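PDB 3FES: ATP-dependent Clp endopeptidase from Clostridium difficile, which probably serves as the substrate- and adaptor-binding amino-terminal domain of ClpC, the ATP-driven unfoldase that feeds proteins to the Clp protease. Local coordinates for residues E59-G64 with L126-V131; V67-K72 with E119-K124; K87-L92 with I115-G120. One frame throughout, in Å; residues are numbered along the deposited sequence.

Contact 1 (E59-G64 with L126-V131); sequences EAYLEG and LNYAGV
With chi1 at 173° in Y61 and -177° in Y128, each CG stands anti to the backbone N of its residue, and both rings extend from their helices into the contact. The all-helical Clp amino-terminal domain here brings helix 59-70 and helix 120-129 together at its surface, although the two segments are 62 residues apart in the chain. The contact is slight, burying 88 Å² in all, and Y61 makes it with the far end of its side chain. Its OH comes to 3.8 Å from CD2 of Y128, at the edge of that ring and near its plane. The two aromatic side chains cross obliquely and do not stack. The same OH lies 3.7 Å from CB of A129, so one phenol oxygen touches two successive residues of the last helical turn. No hydrogen bond joins the two segments. Y128 also has a cation-pi partner in K65, one turn beyond Y61 on the same helix. F57, in the loop ahead of helix 59-70, touches L62 on one segment and L126, A129 and V131 on the other, and so connects the two segments by a second route. T58 OG1 accepts a hydrogen bond from Y61 N at the start of that helix. On the other segment the helix closes in a Schellman motif: G130 adopts a positive phi of 76°, and V131 then sits at the N-cap position of helix 132-142. Two backbone bonds define this turn, G130 N to N127 O at 2.9 Å and V131 N to L126 O at 3.1 Å.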
loop_
_atom_site.group_PDB
_atom_site.type_symbol
_atom_site.label_atom_id
_atom_site.label_comp_id
_atom_site.label_asym_id
_atom_site.label_seq_id
_atom_site.Cartn_x
_atom_site.Cartn_y
_atom_site.Cartn_z
ATOM N N GLU A 59 1.478 -9.219 8.469
ATOM C CA GLU A 59 1.234 -9.744 7.137
ATOM C C GLU A 59 0.114 -10.797 7.117
ATOM O O GLU A 59 -0.741 -10.787 6.220
ATOM C CB GLU A 59 2.498 -10.381 6.578
ATOM C CG GLU A 59 3.711 -9.526 6.641
ATOM C CD GLU A 59 4.869 -10.210 5.961
ATOM O OE1 GLU A 59 4.625 -11.274 5.338
ATOM O OE2 GLU A 59 6.008 -9.685 6.041
ATOM N N ALA A 60 0.124 -11.705 8.102
ATOM C CA ALA A 60 -0.880 -12.762 8.200
ATOM C C ALA A 60 -2.286 -12.195 8.346
ATOM O O ALA A 60 -3.210 -12.668 7.686
ATOM C CB ALA A 60 -0.555 -13.736 9.359
ATOM N N TYR A 61 -2.451 -11.167 9.174
ATOM C CA TYR A 61 -3.772 -10.548 9.329
ATOM C C TYR A 61 -4.277 -9.943 8.014
ATOM O O TYR A 61 -5.401 -10.215 7.582
ATOM C CB TYR A 61 -3.772 -9.483 10.420
ATOM C CG TYR A 61 -5.070 -8.712 10.497
ATOM C CD1 TYR A 61 -6.115 -9.142 11.319
ATOM C CD2 TYR A 61 -5.266 -7.565 9.734
ATOM C CE1 TYR A 61 -7.322 -8.431 11.385
ATOM C CE2 TYR A 61 -6.469 -6.843 9.792
ATOM C CZ TYR A 61 -7.484 -7.278 10.612
ATOM O OH TYR A 61 -8.663 -6.564 10.667
ATOM N N LEU A 62 -3.449 -9.122 7.383
ATOM C CA LEU A 62 -3.854 -8.475 6.124
ATOM C C LEU A 62 -4.219 -9.463 5.028
ATOM O O LEU A 62 -5.261 -9.336 4.380
ATOM C CB LEU A 62 -2.747 -7.557 5.620
ATOM C CG LEU A 62 -2.523 -6.237 6.337
ATOM C CD1 LEU A 62 -1.470 -5.455 5.504
ATOM C CD2 LEU A 62 -3.833 -5.450 6.439
ATOM N N GLU A 63 -3.334 -10.426 4.810
ATOM C CA GLU A 63 -3.607 -11.540 3.911
ATOM C C GLU A 63 -4.906 -12.271 4.193
ATOM O O GLU A 63 -5.683 -12.519 3.270
ATOM C CB GLU A 63 -2.486 -12.542 3.956
ATOM C CG GLU A 63 -1.582 -12.454 2.800
ATOM C CD GLU A 63 -0.613 -13.599 2.769
ATOM O OE1 GLU A 63 -0.413 -14.155 1.664
ATOM O OE2 GLU A 63 -0.056 -13.946 3.848
ATOM N N GLY A 64 -5.141 -12.625 5.457
ATOM C CA GLY A 64 -6.393 -13.289 5.849
ATOM C C GLY A 64 -7.618 -12.465 5.490
ATOM O O GLY A 64 -8.600 -12.998 4.962
ATOM N N LEU A 126 -8.624 -1.078 6.728
ATOM C CA LEU A 126 -8.256 -0.130 7.798
ATOM C C LEU A 126 -9.493 0.234 8.651
ATOM O O LEU A 126 -9.433 0.278 9.886
ATOM C CB LEU A 126 -7.643 1.134 7.222
ATOM C CG LEU A 126 -6.322 0.873 6.480
ATOM C CD1 LEU A 126 -5.946 2.137 5.732
ATOM C CD2 LEU A 126 -5.251 0.515 7.480
ATOM N N ASN A 127 -10.602 0.490 7.976
ATOM C CA ASN A 127 -11.829 0.855 8.682
ATOM C C ASN A 127 -12.354 -0.274 9.552
ATOM O O ASN A 127 -12.800 -0.048 10.691
ATOM C CB ASN A 127 -12.910 1.262 7.673
ATOM C CG ASN A 127 -12.574 2.562 6.964
ATOM O OD1 ASN A 127 -11.735 3.319 7.422
ATOM N ND2 ASN A 127 -13.221 2.815 5.830
ATOM N N TYR A 128 -12.327 -1.489 9.005
ATOM C CA TYR A 128 -12.814 -2.692 9.709
ATOM C C TYR A 128 -12.025 -2.896 11.000
ATOM O O TYR A 128 -12.601 -3.184 12.079
ATOM C CB TYR A 128 -12.682 -3.928 8.781
ATOM C CG TYR A 128 -13.229 -5.201 9.386
ATOM C CD1 TYR A 128 -14.561 -5.580 9.178
ATOM C CD2 TYR A 128 -12.414 -6.030 10.177
ATOM C CE1 TYR A 128 -15.079 -6.753 9.749
ATOM C CE2 TYR A 128 -12.922 -7.201 10.755
ATOM C CZ TYR A 128 -14.247 -7.548 10.530
ATOM O OH TYR A 128 -14.739 -8.696 11.085
ATOM N N ALA A 129 -10.705 -2.719 10.893
ATOM C CA ALA A 129 -9.807 -2.807 12.040
ATOM C C ALA A 129 -9.941 -1.614 13.000
ATOM O O ALA A 129 -9.411 -1.656 14.086
ATOM C CB ALA A 129 -8.331 -2.944 11.565
ATOM N N GLY A 130 -10.626 -0.557 12.578
ATOM C CA GLY A 130 -10.840 0.618 13.424
ATOM C C GLY A 130 -9.620 1.525 13.553
ATOM O O GLY A 130 -9.538 2.322 14.491
ATOM N N VAL A 131 -8.680 1.426 12.621
ATOM C CA VAL A 131 -7.459 2.198 12.717
ATOM C C VAL A 131 -7.175 3.130 11.557
ATOM O O VAL A 131 -6.010 3.477 11.336
ATOM C CB VAL A 131 -6.225 1.284 12.899
ATOM C CG1 VAL A 131 -6.285 0.595 14.271
ATOM C CG2 VAL A 131 -6.087 0.315 11.747
#

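Contact 2 (V67-K72 with E119-K124); sequences VDMEGK and EGIANK
M69 and I121 mark the closest backbone approach, with CA atoms 8.5 Å apart, where the last turn of helix 59-70 comes up against the first turn of helix 120-129. I121, which contributes 67 Å² of the 190 Å² buried, touches both M69 and E70 by using its two branches separately. Its CG2 methyl lies 4.0 Å from SE of M69, a selenomethionine, and the two side chains run past each other in opposite directions. Its CD1 methyl meets E70 instead, 3.7 Å from CG and 3.8 Å from CD, so the aliphatic stem and the carboxylate carbon of the glutamate both rest on it. The bend of M69 at chi3 (82°) turns CE off the line of the chain and to within 4.0 Å of CB of K124, one turn beyond I121. In the helical fold of the Clp amino-terminal domain this contact bridges helices 59-70 and 120-129, whose segments are 47 residues apart, with helix 33-43 packed against both: H35 touches E70, E34 touches I121, and S33 OG accepts a hydrogen bond from A122 N. E70 OE2 also lies close to E34 OE2, and two like charges so near might raise the affinity of one carboxylate for a proton. Helix 59-70 stops just beyond the contact, where G71 takes a positive phi (78°) while its N still bonds V67 O at 2.8 Å; G71 O then accepts a hydrogen bond from H28 NE2.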
loop_
_atom_site.group_PDB
_atom_site.type_symbol
_atom_site.label_atom_id
_atom_site.label_comp_id
_atom_site.label_asym_id
_atom_site.label_seq_id
_atom_site.Cartn_x
_atom_site.Cartn_y
_atom_site.Cartn_z
ATOM N N VAL A 67 -8.181 -12.437 1.711
ATOM C CA VAL A 67 -8.830 -13.705 1.353
ATOM C C VAL A 67 -10.309 -13.756 1.788
ATOM O O VAL A 67 -11.171 -14.136 0.988
ATOM C CB VAL A 67 -8.014 -14.941 1.809
ATOM C CG1 VAL A 67 -8.800 -16.295 1.528
ATOM C CG2 VAL A 67 -6.669 -14.963 1.088
ATOM N N ASP A 68 -10.614 -13.317 3.010
ATOM C CA ASP A 68 -12.011 -13.270 3.479
ATOM C C ASP A 68 -12.892 -12.508 2.503
ATOM O O ASP A 68 -14.053 -12.851 2.309
ATOM C CB ASP A 68 -12.141 -12.553 4.840
ATOM C CG ASP A 68 -11.543 -13.330 5.994
ATOM O OD1 ASP A 68 -11.333 -14.574 5.874
ATOM O OD2 ASP A 68 -11.277 -12.668 7.036
HETATM N N MSE A 69 -12.338 -11.455 1.914
HETATM C CA MSE A 69 -13.120 -10.495 1.152
HETATM C C MSE A 69 -13.156 -10.788 -0.336
HETATM O O MSE A 69 -14.134 -10.486 -0.994
HETATM C CB MSE A 69 -12.566 -9.098 1.387
HETATM C CG MSE A 69 -12.693 -8.649 2.857
HETATM SE SE MSE A 69 -11.881 -6.895 3.101
HETATM C CE MSE A 69 -13.378 -5.943 2.463
ATOM N N GLU A 70 -12.094 -11.396 -0.847
ATOM C CA GLU A 70 -11.890 -11.547 -2.278
ATOM C C GLU A 70 -11.768 -12.978 -2.720
ATOM O O GLU A 70 -11.845 -13.255 -3.929
ATOM C CB GLU A 70 -10.558 -10.906 -2.677
ATOM C CG GLU A 70 -10.569 -9.451 -2.723
ATOM C CD GLU A 70 -9.391 -8.970 -3.511
ATOM O OE1 GLU A 70 -9.361 -9.154 -4.751
ATOM O OE2 GLU A 70 -8.471 -8.439 -2.896
ATOM N N GLY A 71 -11.506 -13.867 -1.758
ATOM C CA GLY A 71 -11.238 -15.273 -2.033
ATOM C C GLY A 71 -9.805 -15.436 -2.524
ATOM O O GLY A 71 -9.076 -14.455 -2.654
ATOM N N LYS A 72 -9.404 -16.672 -2.784
ATOM C CA LYS A 72 -8.111 -16.935 -3.405
ATOM C C LYS A 72 -8.184 -18.056 -4.419
ATOM O O LYS A 72 -9.017 -18.958 -4.301
ATOM C CB LYS A 72 -6.992 -17.147 -2.364
ATOM C CG LYS A 72 -7.096 -18.350 -1.489
ATOM C CD LYS A 72 -5.869 -18.423 -0.563
ATOM C CE LYS A 72 -5.600 -19.830 -0.045
ATOM N NZ LYS A 72 -4.279 -19.886 0.693
ATOM N N GLU A 119 -11.321 5.072 -0.593
ATOM C CA GLU A 119 -12.227 3.991 -0.974
ATOM C C GLU A 119 -11.378 2.761 -1.239
ATOM O O GLU A 119 -10.174 2.788 -0.993
ATOM C CB GLU A 119 -12.985 4.418 -2.226
ATOM C CG GLU A 119 -13.565 5.822 -2.065
ATOM C CD GLU A 119 -14.768 6.087 -2.943
ATOM O OE1 GLU A 119 -15.470 5.117 -3.330
ATOM O OE2 GLU A 119 -15.027 7.283 -3.233
ATOM N N GLY A 120 -11.970 1.686 -1.738
ATOM C CA GLY A 120 -11.142 0.531 -2.107
ATOM C C GLY A 120 -10.954 -0.372 -0.908
ATOM O O GLY A 120 -11.299 0.000 0.239
ATOM N N ILE A 121 -10.430 -1.550 -1.182
ATOM C CA ILE A 121 -10.368 -2.613 -0.206
ATOM C C ILE A 121 -9.389 -2.301 0.926
ATOM O O ILE A 121 -9.654 -2.648 2.078
ATOM C CB ILE A 121 -10.095 -4.001 -0.867
ATOM C CG1 ILE A 121 -11.337 -4.446 -1.658
ATOM C CG2 ILE A 121 -9.838 -5.079 0.192
ATOM C CD1 ILE A 121 -11.180 -5.792 -2.383
ATOM N N ALA A 122 -8.274 -1.648 0.595
ATOM C CA ALA A 122 -7.302 -1.251 1.641
ATOM C C ALA A 122 -7.976 -0.367 2.702
ATOM O O ALA A 122 -7.811 -0.586 3.897
ATOM C CB ALA A 122 -6.060 -0.563 1.017
ATOM N N ASN A 123 -8.759 0.615 2.284
ATOM C CA ASN A 123 -9.458 1.443 3.291
ATOM C C ASN A 123 -10.532 0.665 4.046
ATOM O O ASN A 123 -10.736 0.912 5.244
ATOM C CB ASN A 123 -9.979 2.743 2.674
ATOM C CG ASN A 123 -8.825 3.737 2.395
ATOM O OD1 ASN A 123 -8.609 4.150 1.268
ATOM N ND2 ASN A 123 -8.065 4.058 3.419
ATOM N N LYS A 124 -11.199 -0.270 3.365
ATOM C CA LYS A 124 -12.197 -1.124 4.031
ATOM C C LYS A 124 -11.548 -1.931 5.152
ATOM O O LYS A 124 -12.117 -2.090 6.224
ATOM C CB LYS A 124 -12.918 -2.047 3.030
ATOM C CG LYS A 124 -14.012 -1.335 2.269
ATOM C CD LYS A 124 -14.707 -2.231 1.261
ATOM C CE LYS A 124 -15.678 -1.411 0.444
ATOM N NZ LYS A 124 -16.457 -2.238 -0.506
#

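Contact 3 (K87-L92 with I115-G120); sequences KQILEL and IQEGEG
I89 and E117 bring their CA atoms within 6.7 Å, the nearest pair across the two segments, and the packed part of the contact is formed by I89 and L92 against the CB atoms of E117 and Q116. CG1 of I89 lies 4.1 Å from CB of E117, the two side chains crossing at about a right angle. One turn on, L92 makes the closest approach with its CD2 methyl, 3.8 Å from CB of Q116 and 4.2 Å from the backbone N of E117, so its branch rests on the helix backbone as well as on a side chain. The packing thus uses mainly the CB atoms of Q116 and E117. The loose side is that of Q116, which is exposed to solvent. The E117 carboxylate, by contrast, forms a fixed polar rim: its chain bends at chi2 (-80°), carrying it to the turn that follows the helix. There OE1 accepts E119 N at 2.8 Å, with an angle of 151° at the hydrogen and the donor 42° out of the carboxylate plane, while OE2 forms a salt bridge with R85 NE. The turn past G118 is thereby tied to the start of helix 84-99. Within the domain, I89 also packs on A113 and I114 of helix 107-117 and L92 on A113; I115 points away from helix 84-99, and its side chain touches N132, T135 and L136 of helix 132-142, while L90 touches L82 of strand 81-82.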
loop_
_atom_site.group_PDB
_atom_site.type_symbol
_atom_site.label_atom_id
_atom_site.label_comp_id
_atom_site.label_asym_id
_atom_site.label_seq_id
_atom_site.Cartn_x
_atom_site.Cartn_y
_atom_site.Cartn_z
ATOM N N LYS A 87 -3.506 2.710 -9.893
ATOM C CA LYS A 87 -2.860 3.750 -10.705
ATOM C C LYS A 87 -3.073 5.165 -10.159
ATOM O O LYS A 87 -2.139 5.968 -10.152
ATOM C CB LYS A 87 -3.290 3.664 -12.177
ATOM C CG LYS A 87 -2.681 2.408 -12.868
ATOM C CD LYS A 87 -2.913 2.403 -14.380
ATOM C CE LYS A 87 -2.097 3.490 -15.071
ATOM N NZ LYS A 87 -0.716 3.008 -15.332
ATOM N N GLN A 88 -4.295 5.451 -9.694
ATOM C CA GLN A 88 -4.606 6.729 -9.086
ATOM C C GLN A 88 -3.821 6.944 -7.787
ATOM O O GLN A 88 -3.325 8.041 -7.532
ATOM C CB GLN A 88 -6.120 6.821 -8.807
ATOM C CG GLN A 88 -6.956 6.983 -10.070
ATOM C CD GLN A 88 -7.153 8.447 -10.486
ATOM O OE1 GLN A 88 -6.805 8.848 -11.614
ATOM N NE2 GLN A 88 -7.731 9.249 -9.585
ATOM N N ILE A 89 -3.726 5.902 -6.978
ATOM C CA ILE A 89 -2.919 5.946 -5.736
ATOM C C ILE A 89 -1.467 6.276 -6.040
ATOM O O ILE A 89 -0.854 7.154 -5.381
ATOM C CB ILE A 89 -3.020 4.617 -4.962
ATOM C CG1 ILE A 89 -4.395 4.536 -4.282
ATOM C CG2 ILE A 89 -1.830 4.477 -3.912
ATOM C CD1 ILE A 89 -4.804 3.114 -3.855
ATOM N N LEU A 90 -0.902 5.601 -7.053
ATOM C CA LEU A 90 0.496 5.896 -7.371
ATOM C C LEU A 90 0.694 7.312 -7.903
ATOM O O LEU A 90 1.678 7.953 -7.587
ATOM C CB LEU A 90 1.089 4.863 -8.320
ATOM C CG LEU A 90 1.141 3.456 -7.709
ATOM C CD1 LEU A 90 1.732 2.524 -8.778
ATOM C CD2 LEU A 90 1.955 3.343 -6.383
ATOM N N GLU A 91 -0.205 7.766 -8.768
ATOM C CA GLU A 91 -0.195 9.156 -9.222
ATOM C C GLU A 91 -0.320 10.125 -8.049
ATOM O O GLU A 91 0.439 11.103 -7.964
ATOM C CB GLU A 91 -1.311 9.349 -10.250
ATOM C CG GLU A 91 -1.468 10.708 -10.824
ATOM C CD GLU A 91 -2.640 10.715 -11.820
ATOM O OE1 GLU A 91 -3.799 10.494 -11.408
ATOM O OE2 GLU A 91 -2.393 10.929 -13.011
ATOM N N LEU A 92 -1.241 9.854 -7.133
ATOM C CA LEU A 92 -1.359 10.680 -5.939
ATOM C C LEU A 92 -0.103 10.703 -5.031
ATOM O O LEU A 92 0.242 11.739 -4.456
ATOM C CB LEU A 92 -2.550 10.189 -5.133
ATOM C CG LEU A 92 -3.175 11.069 -4.040
ATOM C CD1 LEU A 92 -3.546 12.464 -4.560
ATOM C CD2 LEU A 92 -4.419 10.347 -3.533
ATOM N N ILE A 115 -4.633 6.306 1.935
ATOM C CA ILE A 115 -5.577 6.935 2.911
ATOM C C ILE A 115 -6.411 8.063 2.301
ATOM O O ILE A 115 -7.659 8.118 2.470
ATOM C CB ILE A 115 -4.818 7.395 4.156
ATOM C CG1 ILE A 115 -4.292 6.162 4.888
ATOM C CG2 ILE A 115 -5.739 8.257 5.129
ATOM C CD1 ILE A 115 -3.251 6.473 5.996
ATOM N N GLN A 116 -5.747 8.955 1.580
ATOM C CA GLN A 116 -6.421 10.035 0.872
ATOM C C GLN A 116 -7.454 9.586 -0.136
ATOM O O GLN A 116 -8.515 10.224 -0.246
ATOM C CB GLN A 116 -5.415 10.888 0.135
ATOM C CG GLN A 116 -4.978 12.031 0.945
ATOM C CD GLN A 116 -6.099 12.978 1.154
ATOM O OE1 GLN A 116 -6.739 13.422 0.194
ATOM N NE2 GLN A 116 -6.391 13.264 2.408
ATOM N N GLU A 117 -7.147 8.503 -0.851
ATOM C CA GLU A 117 -8.057 7.983 -1.882
ATOM C C GLU A 117 -9.395 7.565 -1.240
ATOM O O GLU A 117 -10.479 7.767 -1.817
ATOM C CB GLU A 117 -7.395 6.852 -2.697
ATOM C CG GLU A 117 -8.136 6.545 -4.000
ATOM C CD GLU A 117 -9.364 5.669 -3.768
ATOM O OE1 GLU A 117 -9.412 4.996 -2.705
ATOM O OE2 GLU A 117 -10.283 5.637 -4.636
ATOM N N GLY A 118 -9.309 7.003 -0.040
ATOM C CA GLY A 118 -10.482 6.866 0.828
ATOM C C GLY A 118 -11.408 5.690 0.577
ATOM O O GLY A 118 -12.209 5.350 1.423
ATOM N N GLU A 119 -11.321 5.072 -0.593
ATOM C CA GLU A 119 -12.227 3.991 -0.974
ATOM C C GLU A 119 -11.378 2.761 -1.239
ATOM O O GLU A 119 -10.174 2.788 -0.993
ATOM C CB GLU A 119 -12.985 4.418 -2.226
ATOM C CG GLU A 119 -13.565 5.822 -2.065
ATOM C CD GLU A 119 -14.768 6.087 -2.943
ATOM O OE1 GLU A 119 -15.470 5.117 -3.330
ATOM O OE2 GLU A 119 -15.027 7.283 -3.233
ATOM N N GLY A 120 -11.970 1.686 -1.738
ATOM C CA GLY A 120 -11.142 0.531 -2.107
ATOM C C GLY A 120 -10.954 -0.372 -0.908
ATOM O O GLY A 120 -11.299 0.000 0.239
#

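Overall arrangement
Contacts 1 and 2 join the same two helices, 59-70 and 120-129, with centres 9 Å apart, and both lie at the surface. Contact 3 is the more buried, about 9 Å from the chain centre, and pairs helices 84-99 and 107-117. Chemistry follows place: a tyrosine hydroxyl touches ring edge and methyl in contact 1, isoleucine meets selenomethionine and a glutamate stem in contact 2, and aliphatic packing in contact 3 is bordered by a carboxylate bound to a backbone N and an arginine. Contacts 2 and 3 share E119 and G120, at the passage from helix 107-117 to helix 120-129, and N123 of contact 2 packs against contact 3. Contacts 2 and 3 nest inside the loop closed by contact 1.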